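Local atomic coordinates of phosphatidylinositol transfer protein SFH5 (Saccharomyces cerevisiae, PDB entry 6W32), a protein that binds and transfers phosphatidylinositol without detectable phosphatidylcholine transfer, regulates plasma-membrane PtdIns(4,5)P2 homeostasis, and binds heme b. Residues Q181-K186 / Y217-V222; V222-V227 / F247-D252; G118-D123 / A132-L137. All coordinates share one frame; numbering follows the deposited sequence.

Contact 1: Q181-K186 / Y217-V222; sequences QVHDYK and YAKYFV. With HEM (protoporphyrin IX containing Fe), chain D.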
loop_
_atom_site.group_PDB
_atom_site.type_symbol
_atom_site.label_atom_id
_atom_site.label_comp_id
_atom_site.label_asym_id
_atom_site.label_seq_id
_atom_site.Cartn_x
_atom_site.Cartn_y
_atom_site.Cartn_z
ATOM N N GLN A 181 -2.468 -8.306 0.514
ATOM C CA GLN A 181 -3.749 -7.661 0.724
ATOM C C GLN A 181 -4.851 -8.661 0.460
ATOM O O GLN A 181 -4.739 -9.456 -0.469
ATOM C CB GLN A 181 -3.894 -6.432 -0.188
ATOM C CG GLN A 181 -2.923 -5.313 0.174
ATOM C CD GLN A 181 -2.863 -4.198 -0.851
ATOM O OE1 GLN A 181 -1.802 -3.604 -1.079
ATOM N NE2 GLN A 181 -3.995 -3.902 -1.467
ATOM N N VAL A 182 -5.895 -8.653 1.282
ATOM C CA VAL A 182 -7.067 -9.476 1.020
ATOM C C VAL A 182 -8.286 -8.578 0.937
ATOM O O VAL A 182 -8.463 -7.689 1.776
ATOM C CB VAL A 182 -7.298 -10.572 2.090
ATOM C CG1 VAL A 182 -8.706 -11.197 1.957
ATOM C CG2 VAL A 182 -6.304 -11.643 1.954
ATOM N N HIS A 183 -9.133 -8.836 -0.054
ATOM C CA HIS A 183 -10.505 -8.362 -0.062
ATOM C C HIS A 183 -11.419 -9.533 0.261
ATOM O O HIS A 183 -11.196 -10.661 -0.213
ATOM C CB HIS A 183 -10.893 -7.771 -1.412
ATOM C CG HIS A 183 -10.234 -6.463 -1.698
ATOM N ND1 HIS A 183 -10.566 -5.681 -2.782
ATOM C CD2 HIS A 183 -9.253 -5.801 -1.038
ATOM C CE1 HIS A 183 -9.822 -4.589 -2.773
ATOM N NE2 HIS A 183 -9.006 -4.645 -1.734
ATOM N N ASP A 184 -12.332 -9.289 1.189
ATOM C CA ASP A 184 -13.408 -10.211 1.440
ATOM C C ASP A 184 -14.627 -9.553 0.854
ATOM O O ASP A 184 -15.062 -8.491 1.298
ATOM C CB ASP A 184 -13.591 -10.433 2.941
ATOM C CG ASP A 184 -14.709 -11.409 3.253
ATOM O OD1 ASP A 184 -15.341 -11.915 2.303
ATOM O OD2 ASP A 184 -14.956 -11.669 4.450
ATOM N N TYR A 185 -15.178 -10.205 -0.154
ATOM C CA TYR A 185 -16.426 -9.780 -0.743
ATOM C C TYR A 185 -17.587 -10.661 -0.329
ATOM O O TYR A 185 -18.593 -10.723 -1.055
ATOM C CB TYR A 185 -16.274 -9.775 -2.255
ATOM C CG TYR A 185 -15.274 -8.759 -2.729
ATOM C CD1 TYR A 185 -15.514 -7.409 -2.553
ATOM C CD2 TYR A 185 -14.113 -9.137 -3.377
ATOM C CE1 TYR A 185 -14.616 -6.462 -2.977
ATOM C CE2 TYR A 185 -13.219 -8.196 -3.822
ATOM C CZ TYR A 185 -13.485 -6.846 -3.622
ATOM O OH TYR A 185 -12.609 -5.868 -4.035
ATOM N N LYS A 186 -17.487 -11.344 0.817
ATOM C CA LYS A 186 -18.591 -12.207 1.209
ATOM C C LYS A 186 -19.855 -11.391 1.366
ATOM O O LYS A 186 -20.018 -10.657 2.343
ATOM C CB LYS A 186 -18.327 -12.940 2.513
ATOM C CG LYS A 186 -19.552 -13.764 2.904
ATOM C CD LYS A 186 -19.212 -15.063 3.685
ATOM C CE LYS A 186 -20.143 -16.204 3.280
ATOM N NZ LYS A 186 -21.498 -15.668 2.915
ATOM N N TYR A 217 2.997 -7.763 -3.032
ATOM C CA TYR A 217 3.479 -9.101 -3.418
ATOM C C TYR A 217 2.345 -9.954 -3.956
ATOM O O TYR A 217 2.420 -10.400 -5.094
ATOM C CB TYR A 217 4.168 -9.859 -2.273
ATOM C CG TYR A 217 4.673 -11.223 -2.715
ATOM C CD1 TYR A 217 5.743 -11.346 -3.603
ATOM C CD2 TYR A 217 4.074 -12.390 -2.262
ATOM C CE1 TYR A 217 6.202 -12.607 -4.040
ATOM C CE2 TYR A 217 4.515 -13.632 -2.684
ATOM C CZ TYR A 217 5.584 -13.741 -3.568
ATOM O OH TYR A 217 6.011 -15.003 -3.967
ATOM N N ALA A 218 1.289 -10.155 -3.166
ATOM C CA ALA A 218 0.115 -10.912 -3.572
ATOM C C ALA A 218 -1.134 -10.242 -3.048
ATOM O O ALA A 218 -1.134 -9.709 -1.933
ATOM C CB ALA A 218 0.138 -12.334 -3.029
ATOM N N LYS A 219 -2.204 -10.311 -3.832
ATOM C CA LYS A 219 -3.516 -9.822 -3.430
ATOM C C LYS A 219 -4.563 -10.917 -3.675
ATOM O O LYS A 219 -4.627 -11.499 -4.771
ATOM C CB LYS A 219 -3.843 -8.538 -4.178
ATOM C CG LYS A 219 -5.118 -7.844 -3.725
ATOM C CD LYS A 219 -5.020 -6.343 -3.960
ATOM C CE LYS A 219 -6.081 -5.554 -3.200
ATOM N NZ LYS A 219 -6.025 -4.097 -3.576
ATOM N N TYR A 220 -5.360 -11.227 -2.639
ATOM C CA TYR A 220 -6.346 -12.299 -2.699
ATOM C C TYR A 220 -7.734 -11.695 -2.613
ATOM O O TYR A 220 -7.981 -10.808 -1.792
ATOM C CB TYR A 220 -6.159 -13.333 -1.567
ATOM C CG TYR A 220 -4.791 -13.943 -1.568
ATOM C CD1 TYR A 220 -3.775 -13.382 -0.815
ATOM C CD2 TYR A 220 -4.485 -15.036 -2.383
ATOM C CE1 TYR A 220 -2.498 -13.891 -0.843
ATOM C CE2 TYR A 220 -3.202 -15.575 -2.401
ATOM C CZ TYR A 220 -2.219 -14.970 -1.618
ATOM O OH TYR A 220 -0.935 -15.433 -1.594
ATOM N N PHE A 221 -8.638 -12.197 -3.447
ATOM C CA PHE A 221 -10.008 -11.711 -3.537
ATOM C C PHE A 221 -10.880 -12.898 -3.194
ATOM O O PHE A 221 -11.107 -13.744 -4.060
ATOM C CB PHE A 221 -10.316 -11.196 -4.940
ATOM C CG PHE A 221 -9.421 -10.095 -5.382
ATOM C CD1 PHE A 221 -9.837 -8.775 -5.294
ATOM C CD2 PHE A 221 -8.156 -10.367 -5.886
ATOM C CE1 PHE A 221 -9.026 -7.731 -5.723
ATOM C CE2 PHE A 221 -7.331 -9.328 -6.305
ATOM C CZ PHE A 221 -7.777 -7.993 -6.223
ATOM N N VAL A 222 -11.375 -12.982 -1.961
ATOM C CA VAL A 222 -11.995 -14.222 -1.503
ATOM C C VAL A 222 -13.502 -14.054 -1.327
ATOM O O VAL A 222 -14.022 -12.960 -1.146
ATOM C CB VAL A 222 -11.341 -14.739 -0.207
ATOM C CG1 VAL A 222 -9.828 -14.615 -0.326
ATOM C CG2 VAL A 222 -11.860 -13.987 0.990
HETATM C CHA HEM D . -10.289 -3.145 -6.408
HETATM C CHB HEM D . -14.209 -2.074 -3.860
HETATM C CHC HEM D . -16.423 -5.958 -5.702
HETATM C CHD HEM D . -12.283 -7.309 -7.888
HETATM C C1A HEM D . -11.171 -2.536 -5.555
HETATM C C2A HEM D . -10.891 -1.301 -4.885
HETATM C C3A HEM D . -11.990 -0.954 -4.185
HETATM C C4A HEM D . -12.966 -2.010 -4.402
HETATM C CMA HEM D . -12.271 0.262 -3.269
HETATM C CAA HEM D . -9.546 -0.599 -5.135
HETATM C CBA HEM D . -8.506 -0.620 -4.040
HETATM C CGA HEM D . -8.781 -1.448 -2.842
HETATM O O1A HEM D . -9.666 -0.942 -2.081
HETATM O O2A HEM D . -7.699 -1.928 -2.368
HETATM C C1B HEM D . -15.167 -2.992 -4.178
HETATM C C2B HEM D . -16.522 -2.960 -3.703
HETATM C C3B HEM D . -17.149 -4.026 -4.203
HETATM C C4B HEM D . -16.199 -4.776 -5.024
HETATM C CMB HEM D . -17.070 -1.859 -2.770
HETATM C CAB HEM D . -18.617 -4.430 -3.947
HETATM C CBB HEM D . -19.450 -4.695 -4.937
HETATM C C1C HEM D . -15.529 -6.702 -6.449
HETATM C C2C HEM D . -15.754 -7.975 -7.171
HETATM C C3C HEM D . -14.598 -8.335 -7.774
HETATM C C4C HEM D . -13.600 -7.323 -7.460
HETATM C CMC HEM D . -17.081 -8.777 -7.223
HETATM C CAC HEM D . -14.350 -9.609 -8.628
HETATM C CBC HEM D . -13.224 -10.347 -8.493
HETATM C C1D HEM D . -11.369 -6.301 -7.747
HETATM C C2D HEM D . -10.064 -6.227 -8.359
HETATM C C3D HEM D . -9.479 -4.890 -7.894
HETATM C C4D HEM D . -10.476 -4.322 -7.053
HETATM C CMD HEM D . -9.371 -7.236 -9.279
HETATM C CAD HEM D . -8.115 -4.239 -8.153
HETATM C CBD HEM D . -7.325 -4.341 -6.843
HETATM C CGD HEM D . -5.932 -3.816 -7.089
HETATM O O1D HEM D . -5.158 -3.666 -6.086
HETATM O O2D HEM D . -5.699 -3.307 -8.238
HETATM N NA HEM D . -12.442 -2.940 -5.260
HETATM N NB HEM D . -15.003 -4.103 -4.978
HETATM N NC HEM D . -14.238 -6.380 -6.680
HETATM N ND HEM D . -11.583 -5.134 -6.990
HETATM FE FE HEM D . -13.286 -4.699 -5.890
#
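Gln181 and Lys219 pair across two neighbouring parallel strands, the strands of a beta-alpha-beta crossover through helix 195-211 in the CRAL-TRIO fold. The axes lie 4.7 Å apart at 11°, and the ladder is regular: Tyr220 N gives to Gln181 O, His183 N to Tyr220 O and Val222 N to His183 O, the last at 2.9 Å and nearly straight (178°). Lys219 lies on the sheet face that also carries Gln181, His183 and Phe221. Its CG stands anti to the backbone N (chi1 -173°) and the extended chain beyond it slants past Gln181, whose CB lies 3.8 Å from Lys219 CE. The amine then spans both heme propionates, with NZ 2.7 Å from heme O1D and 3.0 Å from heme O2A, two hydrogen bonds between groups likely to be oppositely charged. Gln181 also touches Arg158 of helix 151-166, another heme-binding residue. On the other face, Val222 CG2 rests 3.6 Å from His183 O. The Val222 carbonyl extends the ladder, Tyr185 N to Val222 O at 3.1 Å, just where the proximal ligand leaves the strand: Tyr185 OH binds the heme iron at 2.3 Å.

Contact 2: V222-V227 / F247-D252; sequences VNVPTV and FVVLTD. With HEM (protoporphyrin IX containing Fe), chain D.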
loop_
_atom_site.group_PDB
_atom_site.type_symbol
_atom_site.label_atom_id
_atom_site.label_comp_id
_atom_site.label_asym_id
_atom_site.label_seq_id
_atom_site.Cartn_x
_atom_site.Cartn_y
_atom_site.Cartn_z
ATOM N N VAL A 222 -11.375 -12.982 -1.961
ATOM C CA VAL A 222 -11.995 -14.222 -1.503
ATOM C C VAL A 222 -13.502 -14.054 -1.327
ATOM O O VAL A 222 -14.022 -12.960 -1.146
ATOM C CB VAL A 222 -11.341 -14.739 -0.207
ATOM C CG1 VAL A 222 -9.828 -14.615 -0.326
ATOM C CG2 VAL A 222 -11.860 -13.987 0.990
ATOM N N ASN A 223 -14.204 -15.175 -1.420
ATOM C CA ASN A 223 -15.644 -15.257 -1.249
ATOM C C ASN A 223 -16.383 -14.522 -2.358
ATOM O O ASN A 223 -17.358 -13.814 -2.117
ATOM C CB ASN A 223 -16.045 -14.772 0.132
ATOM C CG ASN A 223 -15.706 -15.788 1.165
ATOM O OD1 ASN A 223 -15.884 -16.987 0.925
ATOM N ND2 ASN A 223 -15.165 -15.359 2.284
ATOM N N VAL A 224 -15.947 -14.780 -3.590
ATOM C CA VAL A 224 -16.387 -14.167 -4.840
ATOM C C VAL A 224 -17.079 -15.243 -5.675
ATOM O O VAL A 224 -16.402 -16.100 -6.252
ATOM C CB VAL A 224 -15.201 -13.579 -5.618
ATOM C CG1 VAL A 224 -15.665 -12.663 -6.743
ATOM C CG2 VAL A 224 -14.231 -12.886 -4.697
ATOM N N PRO A 225 -18.393 -15.223 -5.797
ATOM C CA PRO A 225 -19.070 -16.102 -6.770
ATOM C C PRO A 225 -18.525 -16.002 -8.199
ATOM O O PRO A 225 -17.937 -14.978 -8.550
ATOM C CB PRO A 225 -20.523 -15.617 -6.701
ATOM C CG PRO A 225 -20.669 -15.069 -5.311
ATOM C CD PRO A 225 -19.332 -14.470 -4.942
ATOM N N THR A 226 -18.721 -17.032 -9.047
ATOM C CA THR A 226 -18.232 -17.007 -10.436
ATOM C C THR A 226 -19.121 -16.203 -11.372
ATOM O O THR A 226 -18.735 -15.963 -12.535
ATOM C CB THR A 226 -18.111 -18.418 -11.019
ATOM O OG1 THR A 226 -19.183 -19.224 -10.518
ATOM C CG2 THR A 226 -16.782 -19.058 -10.644
ATOM N N VAL A 227 -20.308 -15.796 -10.904
ATOM C CA VAL A 227 -21.161 -14.912 -11.691
ATOM C C VAL A 227 -20.612 -13.503 -11.732
ATOM O O VAL A 227 -21.230 -12.623 -12.355
ATOM C CB VAL A 227 -22.598 -14.919 -11.141
ATOM C CG1 VAL A 227 -23.335 -16.218 -11.613
ATOM C CG2 VAL A 227 -22.610 -14.775 -9.635
ATOM N N PHE A 247 -2.567 -11.231 -8.678
ATOM C CA PHE A 247 -3.970 -11.391 -8.298
ATOM C C PHE A 247 -4.412 -12.857 -8.266
ATOM O O PHE A 247 -4.159 -13.605 -9.208
ATOM C CB PHE A 247 -4.845 -10.623 -9.289
ATOM C CG PHE A 247 -4.788 -9.151 -9.115
ATOM C CD1 PHE A 247 -3.992 -8.584 -8.127
ATOM C CD2 PHE A 247 -5.569 -8.316 -9.907
ATOM C CE1 PHE A 247 -3.953 -7.224 -7.951
ATOM C CE2 PHE A 247 -5.520 -6.964 -9.733
ATOM C CZ PHE A 247 -4.707 -6.423 -8.748
ATOM N N VAL A 248 -5.133 -13.232 -7.208
ATOM C CA VAL A 248 -5.729 -14.560 -7.030
ATOM C C VAL A 248 -7.160 -14.425 -6.523
ATOM O O VAL A 248 -7.392 -13.759 -5.511
ATOM C CB VAL A 248 -4.954 -15.408 -6.012
ATOM C CG1 VAL A 248 -5.667 -16.670 -5.829
ATOM C CG2 VAL A 248 -3.552 -15.646 -6.463
ATOM N N VAL A 249 -8.103 -15.110 -7.167
ATOM C CA VAL A 249 -9.530 -15.016 -6.871
ATOM C C VAL A 249 -9.994 -16.348 -6.291
ATOM O O VAL A 249 -9.780 -17.403 -6.899
ATOM C CB VAL A 249 -10.329 -14.682 -8.141
ATOM C CG1 VAL A 249 -11.773 -14.453 -7.840
ATOM C CG2 VAL A 249 -9.715 -13.492 -8.838
ATOM N N LEU A 250 -10.645 -16.306 -5.131
ATOM C CA LEU A 250 -11.025 -17.502 -4.389
ATOM C C LEU A 250 -12.524 -17.472 -4.182
ATOM O O LEU A 250 -13.010 -16.668 -3.388
ATOM C CB LEU A 250 -10.323 -17.560 -3.033
ATOM C CG LEU A 250 -8.818 -17.821 -3.052
ATOM C CD1 LEU A 250 -8.304 -18.157 -1.653
ATOM C CD2 LEU A 250 -8.479 -18.930 -4.046
ATOM N N THR A 251 -13.263 -18.371 -4.839
ATOM C CA THR A 251 -14.693 -18.435 -4.560
ATOM C C THR A 251 -14.993 -18.877 -3.127
ATOM O O THR A 251 -15.952 -18.366 -2.524
ATOM C CB THR A 251 -15.382 -19.337 -5.552
ATOM O OG1 THR A 251 -15.329 -18.742 -6.855
ATOM C CG2 THR A 251 -16.795 -19.500 -5.180
ATOM N N ASP A 252 -14.157 -19.750 -2.536
ATOM C CA ASP A 252 -14.337 -20.292 -1.180
ATOM C C ASP A 252 -13.313 -19.674 -0.220
ATOM O O ASP A 252 -12.140 -20.058 -0.228
ATOM C CB ASP A 252 -14.195 -21.813 -1.219
ATOM C CG ASP A 252 -14.514 -22.497 0.113
ATOM O OD1 ASP A 252 -14.488 -21.840 1.190
ATOM O OD2 ASP A 252 -14.794 -23.725 0.068
HETATM C CHA HEM D . -10.289 -3.145 -6.408
HETATM C CHB HEM D . -14.209 -2.074 -3.860
HETATM C CHC HEM D . -16.423 -5.958 -5.702
HETATM C CHD HEM D . -12.283 -7.309 -7.888
HETATM C C1A HEM D . -11.171 -2.536 -5.555
HETATM C C2A HEM D . -10.891 -1.301 -4.885
HETATM C C3A HEM D . -11.990 -0.954 -4.185
HETATM C C4A HEM D . -12.966 -2.010 -4.402
HETATM C CMA HEM D . -12.271 0.262 -3.269
HETATM C CAA HEM D . -9.546 -0.599 -5.135
HETATM C CBA HEM D . -8.506 -0.620 -4.040
HETATM C CGA HEM D . -8.781 -1.448 -2.842
HETATM O O1A HEM D . -9.666 -0.942 -2.081
HETATM O O2A HEM D . -7.699 -1.928 -2.368
HETATM C C1B HEM D . -15.167 -2.992 -4.178
HETATM C C2B HEM D . -16.522 -2.960 -3.703
HETATM C C3B HEM D . -17.149 -4.026 -4.203
HETATM C C4B HEM D . -16.199 -4.776 -5.024
HETATM C CMB HEM D . -17.070 -1.859 -2.770
HETATM C CAB HEM D . -18.617 -4.430 -3.947
HETATM C CBB HEM D . -19.450 -4.695 -4.937
HETATM C C1C HEM D . -15.529 -6.702 -6.449
HETATM C C2C HEM D . -15.754 -7.975 -7.171
HETATM C C3C HEM D . -14.598 -8.335 -7.774
HETATM C C4C HEM D . -13.600 -7.323 -7.460
HETATM C CMC HEM D . -17.081 -8.777 -7.223
HETATM C CAC HEM D . -14.350 -9.609 -8.628
HETATM C CBC HEM D . -13.224 -10.347 -8.493
HETATM C C1D HEM D . -11.369 -6.301 -7.747
HETATM C C2D HEM D . -10.064 -6.227 -8.359
HETATM C C3D HEM D . -9.479 -4.890 -7.894
HETATM C C4D HEM D . -10.476 -4.322 -7.053
HETATM C CMD HEM D . -9.371 -7.236 -9.279
HETATM C CAD HEM D . -8.115 -4.239 -8.153
HETATM C CBD HEM D . -7.325 -4.341 -6.843
HETATM C CGD HEM D . -5.932 -3.816 -7.089
HETATM O O1D HEM D . -5.158 -3.666 -6.086
HETATM O O2D HEM D . -5.699 -3.307 -8.238
HETATM N NA HEM D . -12.442 -2.940 -5.260
HETATM N NB HEM D . -15.003 -4.103 -4.978
HETATM N NC HEM D . -14.238 -6.380 -6.680
HETATM N ND HEM D . -11.583 -5.134 -6.990
HETATM FE FE HEM D . -13.286 -4.699 -5.890
#
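Thr251 and Val224 meet where strands 216-222 and 247-250 of the CRAL-TRIO sheet come to an end and their chains part. Val222 and Leu250 form a parallel bridge, with CA atoms 4.5 Å apart; taken from CA 222 to 226 and from CA 249 to 252, the two directions are 93° apart, consistent with the pairing ending after this bridge. Asn223 makes the bend, with positive phi (66°). The close-packed part gathers round one acceptor, Leu250 O: Asn223 N lies 2.7 Å from Leu250 O in a bent, weak hydrogen bond, and Val224 N gives a second, long and weak one to the same oxygen. Leu250 CB packs 4.0 Å from Val222 CG1, the two side chains slanting across each other. Val224 is buried, with CB 4.2 Å from Val249 CG1. Its CG1, anti to the backbone N (chi1 -167°), lies 3.8 Å from heme CBC, so the turn also lines the heme pocket. Phe247 CZ lies 3.3 Å from heme O2D. Thr251, though exposed, still holds the contact past the last bridge: its hydroxyl donates to Val224 O, with OG1 at 2.9 Å. Toward solvent the contact thins: Thr226 CG2 comes only to 4.1 Å from Thr251 OG1, the two side chains crossing at about a right angle, and Pro225 adds little. Asn223 OD1 reaches past Thr251 and accepts from Gly253 N, just beyond the strand segment. In the fold, strand 247-250 is the outermost strand on this side of the sheet within the chain; Val249 and Phe247 rest against Tyr232 of helix 229-236, while Leu256 touches Val222 and Leu250 on the face that carries them.

Contact 3: G118-D123 / A132-L137; sequences GILTFD and AVTWNL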
loop_
_atom_site.group_PDB
_atom_site.type_symbol
_atom_site.label_atom_id
_atom_site.label_comp_id
_atom_site.label_asym_id
_atom_site.label_seq_id
_atom_site.Cartn_x
_atom_site.Cartn_y
_atom_site.Cartn_z
ATOM N N GLY A 118 -11.656 -2.223 7.760
ATOM C CA GLY A 118 -10.226 -2.260 7.523
ATOM C C GLY A 118 -9.495 -2.948 8.659
ATOM O O GLY A 118 -9.503 -2.472 9.789
ATOM N N ILE A 119 -8.878 -4.088 8.373
ATOM C CA ILE A 119 -8.163 -4.901 9.349
ATOM C C ILE A 119 -6.713 -5.001 8.904
ATOM O O ILE A 119 -6.432 -5.181 7.713
ATOM C CB ILE A 119 -8.775 -6.314 9.478
ATOM C CG1 ILE A 119 -10.200 -6.233 10.012
ATOM C CG2 ILE A 119 -7.927 -7.179 10.387
ATOM C CD1 ILE A 119 -10.348 -5.231 11.116
ATOM N N LEU A 120 -5.798 -4.909 9.862
ATOM C CA LEU A 120 -4.370 -4.894 9.578
ATOM C C LEU A 120 -3.693 -5.900 10.498
ATOM O O LEU A 120 -3.822 -5.792 11.720
ATOM C CB LEU A 120 -3.812 -3.483 9.779
ATOM C CG LEU A 120 -2.301 -3.406 9.927
ATOM C CD1 LEU A 120 -1.609 -3.950 8.667
ATOM C CD2 LEU A 120 -1.861 -1.985 10.215
ATOM N N THR A 121 -2.983 -6.885 9.921
ATOM C CA THR A 121 -2.377 -7.961 10.704
ATOM C C THR A 121 -0.934 -8.208 10.299
ATOM O O THR A 121 -0.544 -8.000 9.152
ATOM C CB THR A 121 -3.125 -9.281 10.554
ATOM O OG1 THR A 121 -2.757 -9.891 9.309
ATOM C CG2 THR A 121 -4.612 -9.057 10.581
ATOM N N PHE A 122 -0.148 -8.691 11.245
ATOM C CA PHE A 122 1.257 -8.957 10.997
ATOM C C PHE A 122 1.647 -10.257 11.674
ATOM O O PHE A 122 1.261 -10.505 12.816
ATOM C CB PHE A 122 2.140 -7.825 11.510
ATOM C CG PHE A 122 3.599 -8.067 11.304
ATOM C CD1 PHE A 122 4.419 -8.365 12.366
ATOM C CD2 PHE A 122 4.157 -7.991 10.038
ATOM C CE1 PHE A 122 5.765 -8.586 12.181
ATOM C CE2 PHE A 122 5.515 -8.207 9.839
ATOM C CZ PHE A 122 6.314 -8.507 10.913
ATOM N N ASP A 123 2.414 -11.079 10.964
ATOM C CA ASP A 123 2.788 -12.432 11.387
ATOM C C ASP A 123 4.309 -12.513 11.307
ATOM O O ASP A 123 4.873 -12.772 10.236
ATOM C CB ASP A 123 2.122 -13.488 10.516
ATOM C CG ASP A 123 2.705 -14.875 10.716
ATOM O OD1 ASP A 123 3.291 -15.150 11.787
ATOM O OD2 ASP A 123 2.551 -15.717 9.805
ATOM N N ALA A 132 3.120 -8.908 6.459
ATOM C CA ALA A 132 2.239 -7.753 6.610
ATOM C C ALA A 132 1.085 -7.886 5.630
ATOM O O ALA A 132 1.306 -7.954 4.419
ATOM C CB ALA A 132 2.996 -6.449 6.365
ATOM N N VAL A 133 -0.137 -7.920 6.143
ATOM C CA VAL A 133 -1.340 -8.067 5.334
ATOM C C VAL A 133 -2.306 -6.961 5.713
ATOM O O VAL A 133 -2.432 -6.634 6.903
ATOM C CB VAL A 133 -1.998 -9.455 5.562
ATOM C CG1 VAL A 133 -3.093 -9.718 4.555
ATOM C CG2 VAL A 133 -0.982 -10.571 5.479
ATOM N N THR A 134 -3.008 -6.388 4.729
ATOM C CA THR A 134 -4.189 -5.584 5.067
ATOM C C THR A 134 -5.430 -6.237 4.486
ATOM O O THR A 134 -5.367 -6.957 3.485
ATOM C CB THR A 134 -4.145 -4.115 4.592
ATOM O OG1 THR A 134 -4.400 -4.042 3.184
ATOM C CG2 THR A 134 -2.847 -3.471 4.890
ATOM N N TRP A 135 -6.564 -5.962 5.109
ATOM C CA TRP A 135 -7.785 -6.666 4.778
ATOM C C TRP A 135 -8.914 -5.658 4.651
ATOM O O TRP A 135 -9.143 -4.868 5.567
ATOM C CB TRP A 135 -8.146 -7.687 5.859
ATOM C CG TRP A 135 -7.112 -8.699 6.306
ATOM C CD1 TRP A 135 -5.904 -8.466 6.931
ATOM C CD2 TRP A 135 -7.257 -10.118 6.232
ATOM N NE1 TRP A 135 -5.290 -9.676 7.232
ATOM C CE2 TRP A 135 -6.102 -10.695 6.805
ATOM C CE3 TRP A 135 -8.255 -10.952 5.732
ATOM C CZ2 TRP A 135 -5.923 -12.069 6.884
ATOM C CZ3 TRP A 135 -8.086 -12.302 5.809
ATOM C CH2 TRP A 135 -6.919 -12.862 6.380
ATOM N N ASN A 136 -9.652 -5.717 3.555
ATOM C CA ASN A 136 -10.837 -4.894 3.392
ATOM C C ASN A 136 -12.062 -5.793 3.408
ATOM O O ASN A 136 -12.172 -6.710 2.591
ATOM C CB ASN A 136 -10.772 -4.083 2.103
ATOM C CG ASN A 136 -9.588 -3.161 2.073
ATOM O OD1 ASN A 136 -8.559 -3.470 1.452
ATOM N ND2 ASN A 136 -9.701 -2.038 2.767
ATOM N N LEU A 137 -12.958 -5.561 4.358
ATOM C CA LEU A 137 -14.147 -6.393 4.469
ATOM C C LEU A 137 -15.272 -5.761 3.667
ATOM O O LEU A 137 -16.361 -5.490 4.171
ATOM C CB LEU A 137 -14.525 -6.597 5.930
ATOM C CG LEU A 137 -13.331 -7.132 6.699
ATOM C CD1 LEU A 137 -13.639 -7.278 8.148
ATOM C CD2 LEU A 137 -12.911 -8.450 6.093
#
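Trp135 and Thr121 slant across each other on one face of a beta hairpin, strands 118-122 and 132-136, whose axes lie 4.7 Å apart at 164°. The pairing is antiparallel by its bonds: Ile119 and Trp135 exchange two backbone hydrogen bonds, as do Thr121 and Val133, with Thr121 N to Val133 O at 3.1 Å. Trp135 CG sits beside its own backbone N (chi1 -52°), and the indole lies with its edge toward the partner strand. Its NE1 donates to Thr121 OG1 at 3.3 Å, the hydroxyl lying close to the ring plane and the bond nearly straight (162°). Val133 CG1, from the indole's own strand, lies over one ring face, offset toward the rim, while Val133 and Thr121 point the same way side by side. Thr121 CG2 stands off the ring plane on the side opposite Val133 CG1, 3.5 Å from Trp135 NE1. Further along, Ile119 CB meets Trp135 CB at 3.9 Å and Ile119 CG1 meets Leu137 CD1 at 4.0 Å; Leu277 of helix 277-280 packs over this face. On the reverse face Leu120 CD1 reaches Thr134 CG2, 4.0 Å away, and helix 151-166 brings Lys164 and Arg158 against these two residues. The chemistry is therefore mostly apolar plus backbone pairing, with one side-chain bond that gives the N-H of a buried indole a partner and is consistent with a fixed ring orientation.

In the fold
All three contacts belong to one mixed sheet, with strand order 118-122, 132-136, 179-184, 216-222, 247-250. Contact 3 pairs the first two strands and contact 1 the third and fourth; backbone bonds of Val182 with Thr134 and Asn136 join them directly. Contact 2 shares Val222 with contact 1 and takes over where strand 216-222 ends. Contacts 1 and 3 are buried, centred about 13 and 11 Å from the chain centre, whereas contact 2, at about 22 Å, is only partly buried. Chemistry follows place: contact 1 supplies polar, probably charged, and iron-binding groups to the heme, contact 2 lends it the side chains of Val224 and Phe247, and contact 3 does not touch it.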